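Long-range contacts in group 3 allergen SMIPP-S Yv6023A04 (Sarcoptes scabiei type hominis, PDB 3H7O), which is a scabies mite inactivated paralogue of S1-family serine proteases, keeping the chymotrypsin-like fold but probably lacking proteolytic activity: residues 32-38 with 95-101; 50-56 with 68-74; 175-179 with 208-212; 178-184 with 196-200. The protein carries 3 engineered substitutions. One frame throughout, in Å; residues are numbered along the deposited sequence.

Contact 1: residues 32-38 with 95-101; sequences ILSQWFV and LSRPLKL
This is a turn-to-loop contact at the edge of a six-stranded trypsin-like barrel: the turn between strands 26-32 and 37-40 meets the loop that leaves strand 91-95. Gln35 CA faces Leu99 CA at 4.7 Å, and Trp36 CA faces Leu95 CA at 5.1 Å. Two backbone hydrogen bonds fix this register, Leu95 N to Trp36 O (2.9 Å) and Leu99 N to Gln35 O (2.8 Å). Within the turn, Ser34 OG accepts from Trp36 N at 3.2 Å, an ST turn. The m rotamer of Trp36 carries its indole over Pro98, whose CB stands 3.8 Å from the six-membered-ring centroid, a CH-pi contact; Lys228 adds a cation-pi partner. Gln35 CB packs on Leu101 CD1 (3.9 Å), with Gln35 OE1 3.5 Å from Pro98 CB. Inward, Leu99 CD1 reaches Ile32 CG1 (3.9 Å) and Val38 CG2 (4.1 Å), while Leu101 CD2 meets Ile32 CD1 at 4.0 Å. No polar side chain hydrogen-bonds between the segments, so beyond two peptide bonds they rely on shape and apolar burial.

Contact 2: residues 50-56 with 68-74; sequences PETIVIQ and KSDPYVS
The beta hairpin of strands 54-57 and 68-78, in the first of the two barrels of the trypsin-like fold, brings these segments together, with strands 54-56 and 68-70 antiparallel at 157° and 4.5 Å between axes. Ile55 holds the register. It forms a hydrogen-bonded pair with Asp70 (CA-CA 5.0 Å), Ile55 N giving to Asp70 O at 3.0 Å and Asp70 N to Ile55 O at 2.7 Å; Gln56 and Ser69 follow as a non-hydrogen-bonded pair, CA-CA 4.3 Å. Beyond Pro71 strand 68-78 is interrupted, and Val73, the residue most covered by the contact, turns inward in the t rotamer. Its CG2 lies 3.9 Å from Ile53 CB and 4.1 Å from Ile55 CG1, Ile55 being m at both chi angles. Leu93 of the neighbouring strand 91-95 touches Ile53 and Ile55, and Leu95 touches Val73. Pro50 begins a 3-10 turn closed by Ile53 N to Pro50 O (3.0 Å), and its CB packs on Val73 CG1 at 4.2 Å. Direct strand pairing is absent here; a water bridges the gap, accepting from Val73 N at 2.9 Å and lying 2.8 Å from Pro50 O and 2.5 Å from Ile53 O.

Contact 3: residues 175-179 with 208-212; sequences GVSLE and PEVFT. With SO4 (sulfate ion), chain C; SO4 (sulfate ion), chain D.
The carboxylate of Glu209 lies against the backbone of Ser177 and Leu178. With chi1 and chi2 both m, the side chain folds so that OE2 accepts a hydrogen bond from Leu178 N (2.9 Å) and sits 3.4 Å from Ser177 CA, while OE1 is 3.4 Å from Leu178 CB. OE1 also forms a salt bridge to Arg203. Leu178 CA and Glu209 CA, the nearest, are 7.2 Å apart, and the side chain spans the gap. In chymotrypsin-like proteases the loop before the nucleophile and the strand corresponding to 209-213 frame the S1 specificity pocket. Glu209 falls in a PEVFT sequence that matches PGVYT of trypsin, where a glycine keeps the pocket open; Glu209 takes that glycine's place, and its side chain probably fills part of the pocket. A glycerol is hydrogen-bonded to Val176 O and weakly to Glu209 OE2. Leu178, extended at phi/psi -79/157° with an m,t side chain, points toward the strand and places CD1 4.1 Å from Phe211 CZ. Gly175, with phi 76°, gives its N to O2 of sulfate C at 2.8 Å, and Ser177 OG donates to O2 of sulfate D at 3.3 Å; sulfates and glycerol probably come from the crystallisation liquor.

Contact 4: residues 178-184 with 196-200; sequences LESGDAG and VAAYF
Tyr199, with chi1 t and chi2 86°, lays its ring face on the backbone of Glu179 and Ser180. Ser180 CA stands 3.6 Å from the ring centroid in a CH-pi contact; Leu178 O approaches the ring edge, 3.5 Å from Tyr199 CE1, and Tyr199 CB meets Ala183 CB at 4.2 Å. The m,t rotamer of Leu178 sends CD1 within 4.1 Å of Ala197 CB, itself 3.3 Å from Asp182 O. Segment 178-184 corresponds to the nucleophile loop of trypsin-like enzymes, with GDAG in place of GDSG; Ala183, at the serine position, touches His43, at that of the catalytic histidine in active relatives, so a serine-based triad cannot form. Gly181, whose counterpart's N helps form the oxyanion hole, gives its N to Asp131 OD1, consistent with a blocked hole. Segment 196-200 matches a strand lining the S1 pocket, and the Tyr199 ring spans its two walls, consistent with occlusion. Residues 180-182 form a 3-10 turn; Asp182, chi1 m, turns OD2 to Glu179 N (2.8 Å) and OD1 to Gly130 N. Glu179 OE1 accepts from Asp131 N; Ser180 OG is hydrogen-bonded to Asp131 OD1. Gly184, phi 86°, donates N to Ala197 O at 2.8 Å.

Overall arrangement
The four contacts fall into two pairs, one for each half of the double-barrel fold. Contacts 1 and 2 lie on the first barrel with centres 10 Å apart and join where Ser96 N meets Tyr72 O at 2.9 Å. Contacts 3 and 4, centres 7 Å apart, share Leu178 and Glu179, and are joined by probable hydrogen bonds, Ala198 N to Val210 O and Thr212 N to Val196 O (both 2.8 Å). Both border the S1 pocket region of active relatives; Ala183 of contact 4 sits at the nucleophile position, and glycerol lies about 3 Å from the side chains of Ser177 and Asp182. Contacts 1 and 4 have centres about 22 Å apart and nearest atoms about 7 Å, without touching.

Contact 1: residues 32-38 with 95-101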
# COMPACT_ATOMS: atom_id res chain seq x y z
N ILE A 32 0.86 8.21 2.62
CA ILE A 32 0.60 9.65 2.59
C ILE A 32 1.44 10.27 1.47
O ILE A 32 2.67 10.15 1.47
CB ILE A 32 0.95 10.33 3.94
CG1 ILE A 32 0.09 9.75 5.07
CG2 ILE A 32 0.76 11.85 3.85
CD1 ILE A 32 0.55 10.17 6.47
N LEU A 33 0.78 10.90 0.51
CA LEU A 33 1.45 11.68 -0.53
C LEU A 33 1.53 13.16 -0.15
O LEU A 33 2.47 13.85 -0.54
CB LEU A 33 0.72 11.52 -1.87
CG LEU A 33 0.64 10.12 -2.49
CD1 LEU A 33 -0.28 10.15 -3.71
CD2 LEU A 33 2.02 9.61 -2.86
N SER A 34 0.52 13.62 0.58
CA SER A 34 0.46 14.96 1.16
C SER A 34 -0.72 14.99 2.14
O SER A 34 -1.38 13.96 2.34
CB SER A 34 0.27 16.03 0.08
OG SER A 34 -1.04 16.02 -0.44
N GLN A 35 -1.01 16.15 2.72
CA GLN A 35 -2.16 16.27 3.64
C GLN A 35 -3.50 16.02 2.95
O GLN A 35 -4.50 15.74 3.61
CB GLN A 35 -2.17 17.64 4.33
CG GLN A 35 -2.48 18.81 3.40
CD GLN A 35 -2.46 20.16 4.10
OE1 GLN A 35 -2.82 20.27 5.27
NE2 GLN A 35 -2.04 21.18 3.37
N TRP A 36 -3.51 16.10 1.62
CA TRP A 36 -4.73 15.97 0.84
C TRP A 36 -4.93 14.62 0.15
O TRP A 36 -6.06 14.27 -0.21
CB TRP A 36 -4.81 17.08 -0.22
CG TRP A 36 -4.93 18.47 0.33
CD1 TRP A 36 -4.01 19.48 0.20
CD2 TRP A 36 -6.02 19.02 1.08
NE1 TRP A 36 -4.47 20.62 0.82
CE2 TRP A 36 -5.70 20.36 1.37
CE3 TRP A 36 -7.25 18.50 1.53
CZ2 TRP A 36 -6.56 21.20 2.10
CZ3 TRP A 36 -8.10 19.33 2.25
CH2 TRP A 36 -7.75 20.66 2.53
N PHE A 37 -3.85 13.87 -0.06
CA PHE A 37 -3.91 12.65 -0.88
C PHE A 37 -3.21 11.44 -0.28
O PHE A 37 -2.11 11.55 0.29
CB PHE A 37 -3.34 12.91 -2.29
CG PHE A 37 -4.09 13.97 -3.07
CD1 PHE A 37 -5.27 13.65 -3.74
CD2 PHE A 37 -3.60 15.27 -3.15
CE1 PHE A 37 -5.95 14.62 -4.47
CE2 PHE A 37 -4.28 16.24 -3.88
CZ PHE A 37 -5.46 15.92 -4.54
N VAL A 38 -3.85 10.29 -0.41
CA VAL A 38 -3.28 9.01 -0.00
C VAL A 38 -3.25 8.03 -1.18
O VAL A 38 -4.23 7.90 -1.91
CB VAL A 38 -4.05 8.38 1.19
CG1 VAL A 38 -3.68 6.90 1.39
CG2 VAL A 38 -3.78 9.17 2.47
N LEU A 95 -8.95 13.89 0.02
CA LEU A 95 -9.59 14.32 1.25
C LEU A 95 -10.19 15.72 1.14
O LEU A 95 -9.61 16.60 0.51
CB LEU A 95 -8.59 14.26 2.41
CG LEU A 95 -8.08 12.86 2.72
CD1 LEU A 95 -6.70 12.94 3.37
CD2 LEU A 95 -9.08 12.10 3.60
N SER A 96 -11.36 15.91 1.75
CA SER A 96 -11.98 17.23 1.82
C SER A 96 -11.52 17.98 3.07
O SER A 96 -11.51 19.22 3.10
CB SER A 96 -13.51 17.13 1.78
OG SER A 96 -14.00 16.43 2.91
N ARG A 97 -11.17 17.22 4.10
CA ARG A 97 -10.57 17.74 5.33
C ARG A 97 -9.18 17.11 5.41
O ARG A 97 -9.05 15.88 5.35
CB ARG A 97 -11.42 17.34 6.54
CG ARG A 97 -11.02 17.96 7.88
CD ARG A 97 -10.12 17.04 8.71
NE ARG A 97 -9.91 17.61 10.04
CZ ARG A 97 -8.91 18.42 10.37
NH1 ARG A 97 -8.00 18.77 9.47
NH2 ARG A 97 -8.83 18.90 11.60
N PRO A 98 -8.13 17.94 5.54
CA PRO A 98 -6.77 17.41 5.38
C PRO A 98 -6.29 16.58 6.56
O PRO A 98 -6.78 16.75 7.68
CB PRO A 98 -5.91 18.67 5.25
CG PRO A 98 -6.66 19.72 5.99
CD PRO A 98 -8.13 19.38 5.86
N LEU A 99 -5.35 15.67 6.31
CA LEU A 99 -4.66 14.96 7.39
C LEU A 99 -3.90 15.97 8.23
O LEU A 99 -3.29 16.90 7.69
CB LEU A 99 -3.68 13.93 6.82
CG LEU A 99 -4.17 12.83 5.87
CD1 LEU A 99 -3.00 12.12 5.22
CD2 LEU A 99 -5.08 11.84 6.60
N LYS A 100 -3.94 15.79 9.55
CA LYS A 100 -3.19 16.64 10.47
C LYS A 100 -1.75 16.15 10.59
O LYS A 100 -1.37 15.52 11.60
CB LYS A 100 -3.86 16.67 11.85
CG LYS A 100 -5.23 17.33 11.89
CD LYS A 100 -5.75 17.48 13.31
CE LYS A 100 -5.06 18.62 14.05
NZ LYS A 100 -5.76 18.97 15.32
N LEU A 101 -0.95 16.43 9.57
CA LEU A 101 0.44 15.98 9.53
C LEU A 101 1.27 16.73 10.57
O LEU A 101 1.19 17.95 10.68
CB LEU A 101 1.03 16.16 8.13
CG LEU A 101 0.29 15.55 6.94
CD1 LEU A 101 1.02 15.88 5.64
CD2 LEU A 101 0.11 14.05 7.08

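Contact 2: residues 50-56 with 68-74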
# COMPACT_ATOMS: atom_id res chain seq x y z
N PRO A 50 -16.81 6.93 -1.67
CA PRO A 50 -15.73 7.67 -0.99
C PRO A 50 -16.08 8.08 0.44
O PRO A 50 -15.23 8.00 1.33
CB PRO A 50 -15.55 8.92 -1.88
CG PRO A 50 -16.02 8.49 -3.22
CD PRO A 50 -17.17 7.56 -2.96
N GLU A 51 -17.33 8.47 0.65
CA GLU A 51 -17.81 8.95 1.95
C GLU A 51 -17.84 7.86 3.03
O GLU A 51 -18.06 8.16 4.20
CB GLU A 51 -19.20 9.60 1.79
CG GLU A 51 -19.20 10.93 1.01
CD GLU A 51 -18.96 10.77 -0.50
OE1 GLU A 51 -19.27 9.69 -1.06
OE2 GLU A 51 -18.47 11.73 -1.12
N THR A 52 -17.63 6.61 2.64
CA THR A 52 -17.56 5.50 3.59
C THR A 52 -16.13 5.20 4.05
O THR A 52 -15.93 4.51 5.04
CB THR A 52 -18.19 4.20 3.03
OG1 THR A 52 -17.36 3.67 1.98
CG2 THR A 52 -19.59 4.45 2.52
N ILE A 53 -15.15 5.74 3.32
CA ILE A 53 -13.75 5.40 3.55
C ILE A 53 -13.13 6.21 4.69
O ILE A 53 -13.42 7.40 4.83
CB ILE A 53 -12.91 5.56 2.25
CG1 ILE A 53 -13.57 4.78 1.09
CG2 ILE A 53 -11.45 5.12 2.47
CD1 ILE A 53 -13.01 5.10 -0.30
N VAL A 54 -12.31 5.55 5.51
CA VAL A 54 -11.60 6.21 6.61
C VAL A 54 -10.10 5.96 6.51
O VAL A 54 -9.65 4.83 6.26
CB VAL A 54 -12.12 5.76 8.02
CG1 VAL A 54 -11.38 6.47 9.14
CG2 VAL A 54 -13.61 6.01 8.15
N ILE A 55 -9.32 7.03 6.68
CA ILE A 55 -7.86 6.93 6.74
C ILE A 55 -7.41 6.98 8.19
O ILE A 55 -7.61 7.98 8.87
CB ILE A 55 -7.16 8.08 5.96
CG1 ILE A 55 -7.65 8.17 4.50
CG2 ILE A 55 -5.62 7.97 6.06
CD1 ILE A 55 -7.40 6.93 3.67
N GLN A 56 -6.79 5.89 8.65
CA GLN A 56 -6.20 5.83 9.98
C GLN A 56 -4.69 6.03 9.85
O GLN A 56 -4.02 5.32 9.09
CB GLN A 56 -6.52 4.51 10.68
CG GLN A 56 -6.01 4.43 12.14
CD GLN A 56 -6.56 3.24 12.92
OE1 GLN A 56 -7.31 2.41 12.40
NE2 GLN A 56 -6.19 3.16 14.19
N LYS A 68 -4.64 8.73 14.66
CA LYS A 68 -5.70 9.62 14.18
C LYS A 68 -6.51 8.95 13.07
O LYS A 68 -6.04 8.01 12.42
CB LYS A 68 -5.10 10.92 13.65
CG LYS A 68 -4.48 11.80 14.71
CD LYS A 68 -3.82 13.00 14.07
CE LYS A 68 -3.66 14.12 15.08
NZ LYS A 68 -2.64 13.79 16.10
N SER A 69 -7.73 9.46 12.84
CA SER A 69 -8.57 8.98 11.75
C SER A 69 -9.24 10.12 11.00
O SER A 69 -9.85 11.01 11.61
CB SER A 69 -9.61 7.98 12.26
OG SER A 69 -8.97 6.80 12.72
N ASP A 70 -9.12 10.09 9.68
CA ASP A 70 -9.72 11.09 8.81
C ASP A 70 -10.84 10.45 7.99
O ASP A 70 -10.57 9.71 7.05
CB ASP A 70 -8.65 11.67 7.87
CG ASP A 70 -9.10 12.93 7.16
OD1 ASP A 70 -10.32 13.12 6.95
OD2 ASP A 70 -8.22 13.74 6.80
N PRO A 71 -12.11 10.72 8.37
CA PRO A 71 -13.28 10.17 7.68
C PRO A 71 -13.83 11.08 6.58
O PRO A 71 -15.04 11.10 6.35
CB PRO A 71 -14.30 10.07 8.81
CG PRO A 71 -14.00 11.28 9.64
CD PRO A 71 -12.49 11.44 9.59
N TYR A 72 -12.96 11.83 5.92
CA TYR A 72 -13.40 12.81 4.92
C TYR A 72 -12.83 12.52 3.54
O TYR A 72 -12.30 13.43 2.88
CB TYR A 72 -13.03 14.23 5.35
CG TYR A 72 -13.77 14.77 6.56
CD1 TYR A 72 -14.99 15.42 6.43
CD2 TYR A 72 -13.22 14.66 7.84
CE1 TYR A 72 -15.66 15.94 7.54
CE2 TYR A 72 -13.87 15.18 8.96
CZ TYR A 72 -15.09 15.81 8.80
OH TYR A 72 -15.74 16.32 9.90
N VAL A 73 -12.92 11.28 3.09
CA VAL A 73 -12.54 10.95 1.72
C VAL A 73 -13.65 11.41 0.77
O VAL A 73 -14.81 11.02 0.92
CB VAL A 73 -12.23 9.44 1.54
CG1 VAL A 73 -11.89 9.12 0.09
CG2 VAL A 73 -11.10 9.00 2.47
N SER A 74 -13.28 12.25 -0.20
CA SER A 74 -14.25 12.86 -1.12
C SER A 74 -14.24 12.26 -2.52
O SER A 74 -15.25 12.31 -3.22
CB SER A 74 -14.01 14.37 -1.21
OG SER A 74 -12.68 14.65 -1.62
O HOH W 1 -14.82 9.26 3.84
O HOH W 2 -10.06 4.36 12.63

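Contact 3: residues 175-179 with 208-212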
# COMPACT_ATOMS: atom_id res chain seq x y z
N GLY A 175 10.58 -16.87 4.67
CA GLY A 175 9.81 -16.91 5.91
C GLY A 175 8.88 -15.72 6.14
O GLY A 175 8.30 -15.60 7.21
N VAL A 176 8.77 -14.84 5.14
CA VAL A 176 7.88 -13.68 5.23
C VAL A 176 6.90 -13.70 4.06
O VAL A 176 7.31 -13.84 2.91
CB VAL A 176 8.67 -12.34 5.25
CG1 VAL A 176 7.73 -11.14 5.22
CG2 VAL A 176 9.59 -12.26 6.47
N SER A 177 5.61 -13.56 4.37
CA SER A 177 4.58 -13.39 3.35
C SER A 177 3.63 -12.28 3.76
O SER A 177 3.28 -12.16 4.94
CB SER A 177 3.77 -14.68 3.16
OG SER A 177 4.61 -15.79 2.91
N LEU A 178 3.19 -11.49 2.79
CA LEU A 178 2.18 -10.46 3.02
C LEU A 178 0.80 -11.10 3.05
O LEU A 178 0.60 -12.19 2.49
CB LEU A 178 2.26 -9.36 1.95
CG LEU A 178 3.59 -8.64 1.74
CD1 LEU A 178 3.50 -7.62 0.61
CD2 LEU A 178 4.09 -7.97 3.01
N GLU A 179 -0.15 -10.43 3.70
CA GLU A 179 -1.53 -10.90 3.77
C GLU A 179 -2.42 -10.05 2.85
O GLU A 179 -1.98 -9.04 2.31
CB GLU A 179 -2.04 -10.86 5.21
CG GLU A 179 -1.44 -11.94 6.11
CD GLU A 179 -1.81 -11.78 7.58
OE1 GLU A 179 -2.48 -10.79 7.94
OE2 GLU A 179 -1.40 -12.65 8.38
N PRO A 208 6.83 -14.91 -5.00
CA PRO A 208 7.30 -13.63 -4.49
C PRO A 208 6.14 -12.66 -4.32
O PRO A 208 5.06 -12.88 -4.87
CB PRO A 208 8.23 -13.12 -5.60
CG PRO A 208 8.47 -14.28 -6.51
CD PRO A 208 7.26 -15.14 -6.39
N GLU A 209 6.36 -11.60 -3.54
CA GLU A 209 5.39 -10.53 -3.42
C GLU A 209 5.45 -9.65 -4.66
O GLU A 209 6.52 -9.48 -5.26
CB GLU A 209 5.65 -9.70 -2.15
CG GLU A 209 5.63 -10.51 -0.84
CD GLU A 209 4.28 -11.17 -0.54
OE1 GLU A 209 3.23 -10.68 -1.02
OE2 GLU A 209 4.26 -12.17 0.21
N VAL A 210 4.31 -9.10 -5.06
CA VAL A 210 4.24 -8.21 -6.22
C VAL A 210 3.86 -6.81 -5.79
O VAL A 210 3.00 -6.62 -4.92
CB VAL A 210 3.25 -8.73 -7.29
CG1 VAL A 210 3.16 -7.77 -8.50
CG2 VAL A 210 3.67 -10.11 -7.77
N PHE A 211 4.51 -5.82 -6.40
CA PHE A 211 4.32 -4.42 -6.07
C PHE A 211 4.09 -3.64 -7.34
O PHE A 211 4.82 -3.81 -8.31
CB PHE A 211 5.55 -3.87 -5.35
CG PHE A 211 5.87 -4.58 -4.07
CD1 PHE A 211 5.32 -4.14 -2.87
CD2 PHE A 211 6.69 -5.71 -4.06
CE1 PHE A 211 5.59 -4.82 -1.67
CE2 PHE A 211 6.97 -6.39 -2.88
CZ PHE A 211 6.42 -5.93 -1.68
N THR A 212 3.07 -2.79 -7.33
CA THR A 212 2.86 -1.84 -8.41
C THR A 212 4.00 -0.83 -8.37
O THR A 212 4.28 -0.24 -7.32
CB THR A 212 1.50 -1.12 -8.28
OG1 THR A 212 0.45 -2.09 -8.35
CG2 THR A 212 1.32 -0.09 -9.39
S SO4 C . 9.83 -19.43 1.96
O1 SO4 C . 8.76 -19.80 1.04
O2 SO4 C . 9.26 -18.75 3.12
O3 SO4 C . 10.76 -18.53 1.27
O4 SO4 C . 10.53 -20.63 2.40
S SO4 D . 3.10 -19.31 1.06
O1 SO4 D . 4.47 -19.57 1.49
O2 SO4 D . 2.61 -18.09 1.69
O3 SO4 D . 2.24 -20.43 1.44
O4 SO4 D . 3.08 -19.15 -0.39

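Contact 4: residues 178-184 with 196-200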
# COMPACT_ATOMS: atom_id res chain seq x y z
N LEU A 178 3.19 -11.49 2.79
CA LEU A 178 2.18 -10.46 3.02
C LEU A 178 0.80 -11.10 3.05
O LEU A 178 0.60 -12.19 2.49
CB LEU A 178 2.26 -9.36 1.95
CG LEU A 178 3.59 -8.64 1.74
CD1 LEU A 178 3.50 -7.62 0.61
CD2 LEU A 178 4.09 -7.97 3.01
N GLU A 179 -0.15 -10.43 3.70
CA GLU A 179 -1.53 -10.90 3.77
C GLU A 179 -2.42 -10.05 2.85
O GLU A 179 -1.98 -9.04 2.31
CB GLU A 179 -2.04 -10.86 5.21
CG GLU A 179 -1.44 -11.94 6.11
CD GLU A 179 -1.81 -11.78 7.58
OE1 GLU A 179 -2.48 -10.79 7.94
OE2 GLU A 179 -1.40 -12.65 8.38
N SER A 180 -3.67 -10.47 2.68
CA SER A 180 -4.60 -9.74 1.81
C SER A 180 -4.77 -8.28 2.25
O SER A 180 -4.90 -7.40 1.40
CB SER A 180 -5.96 -10.45 1.74
OG SER A 180 -6.64 -10.36 2.98
N GLY A 181 -4.76 -8.05 3.56
CA GLY A 181 -4.82 -6.69 4.12
C GLY A 181 -3.58 -5.84 3.87
O GLY A 181 -3.59 -4.63 4.12
N ASP A 182 -2.52 -6.47 3.36
CA ASP A 182 -1.29 -5.75 3.02
C ASP A 182 -1.30 -5.15 1.61
O ASP A 182 -0.34 -4.49 1.21
CB ASP A 182 -0.06 -6.65 3.21
CG ASP A 182 0.29 -6.86 4.67
OD1 ASP A 182 0.48 -5.85 5.38
OD2 ASP A 182 0.37 -8.03 5.10
N ALA A 183 -2.38 -5.37 0.86
CA ALA A 183 -2.58 -4.68 -0.41
C ALA A 183 -2.53 -3.18 -0.12
O ALA A 183 -3.10 -2.71 0.86
CB ALA A 183 -3.92 -5.05 -1.02
N GLY A 184 -1.82 -2.44 -0.97
CA GLY A 184 -1.70 -1.00 -0.79
C GLY A 184 -0.58 -0.56 0.14
O GLY A 184 -0.32 0.64 0.28
N VAL A 196 3.73 0.10 -4.38
CA VAL A 196 2.49 -0.09 -3.63
C VAL A 196 2.20 -1.58 -3.72
O VAL A 196 2.09 -2.12 -4.82
CB VAL A 196 1.31 0.70 -4.26
CG1 VAL A 196 0.00 0.40 -3.54
CG2 VAL A 196 1.59 2.20 -4.25
N ALA A 197 2.10 -2.25 -2.57
CA ALA A 197 1.91 -3.70 -2.57
C ALA A 197 0.65 -4.12 -3.31
O ALA A 197 -0.43 -3.54 -3.14
CB ALA A 197 1.91 -4.24 -1.15
N ALA A 198 0.80 -5.13 -4.17
CA ALA A 198 -0.32 -5.81 -4.79
C ALA A 198 -0.56 -7.08 -3.99
O ALA A 198 0.30 -7.49 -3.20
CB ALA A 198 0.00 -6.14 -6.24
N TYR A 199 -1.73 -7.68 -4.16
CA TYR A 199 -2.00 -8.99 -3.56
C TYR A 199 -2.89 -9.84 -4.46
O TYR A 199 -3.97 -9.41 -4.87
CB TYR A 199 -2.60 -8.87 -2.15
CG TYR A 199 -2.74 -10.21 -1.46
CD1 TYR A 199 -1.67 -10.75 -0.74
CD2 TYR A 199 -3.92 -10.94 -1.53
CE1 TYR A 199 -1.79 -11.99 -0.11
CE2 TYR A 199 -4.05 -12.17 -0.90
CZ TYR A 199 -2.99 -12.68 -0.20
OH TYR A 199 -3.12 -13.90 0.42
N PHE A 200 -2.42 -11.05 -4.75
CA PHE A 200 -3.16 -12.01 -5.56
C PHE A 200 -3.51 -13.23 -4.71
O PHE A 200 -2.64 -14.05 -4.42
CB PHE A 200 -2.34 -12.42 -6.79
CG PHE A 200 -2.14 -11.31 -7.78
CD1 PHE A 200 -3.01 -11.16 -8.86
CD2 PHE A 200 -1.08 -10.41 -7.63
CE1 PHE A 200 -2.83 -10.13 -9.77
CE2 PHE A 200 -0.90 -9.38 -8.54
CZ PHE A 200 -1.77 -9.24 -9.61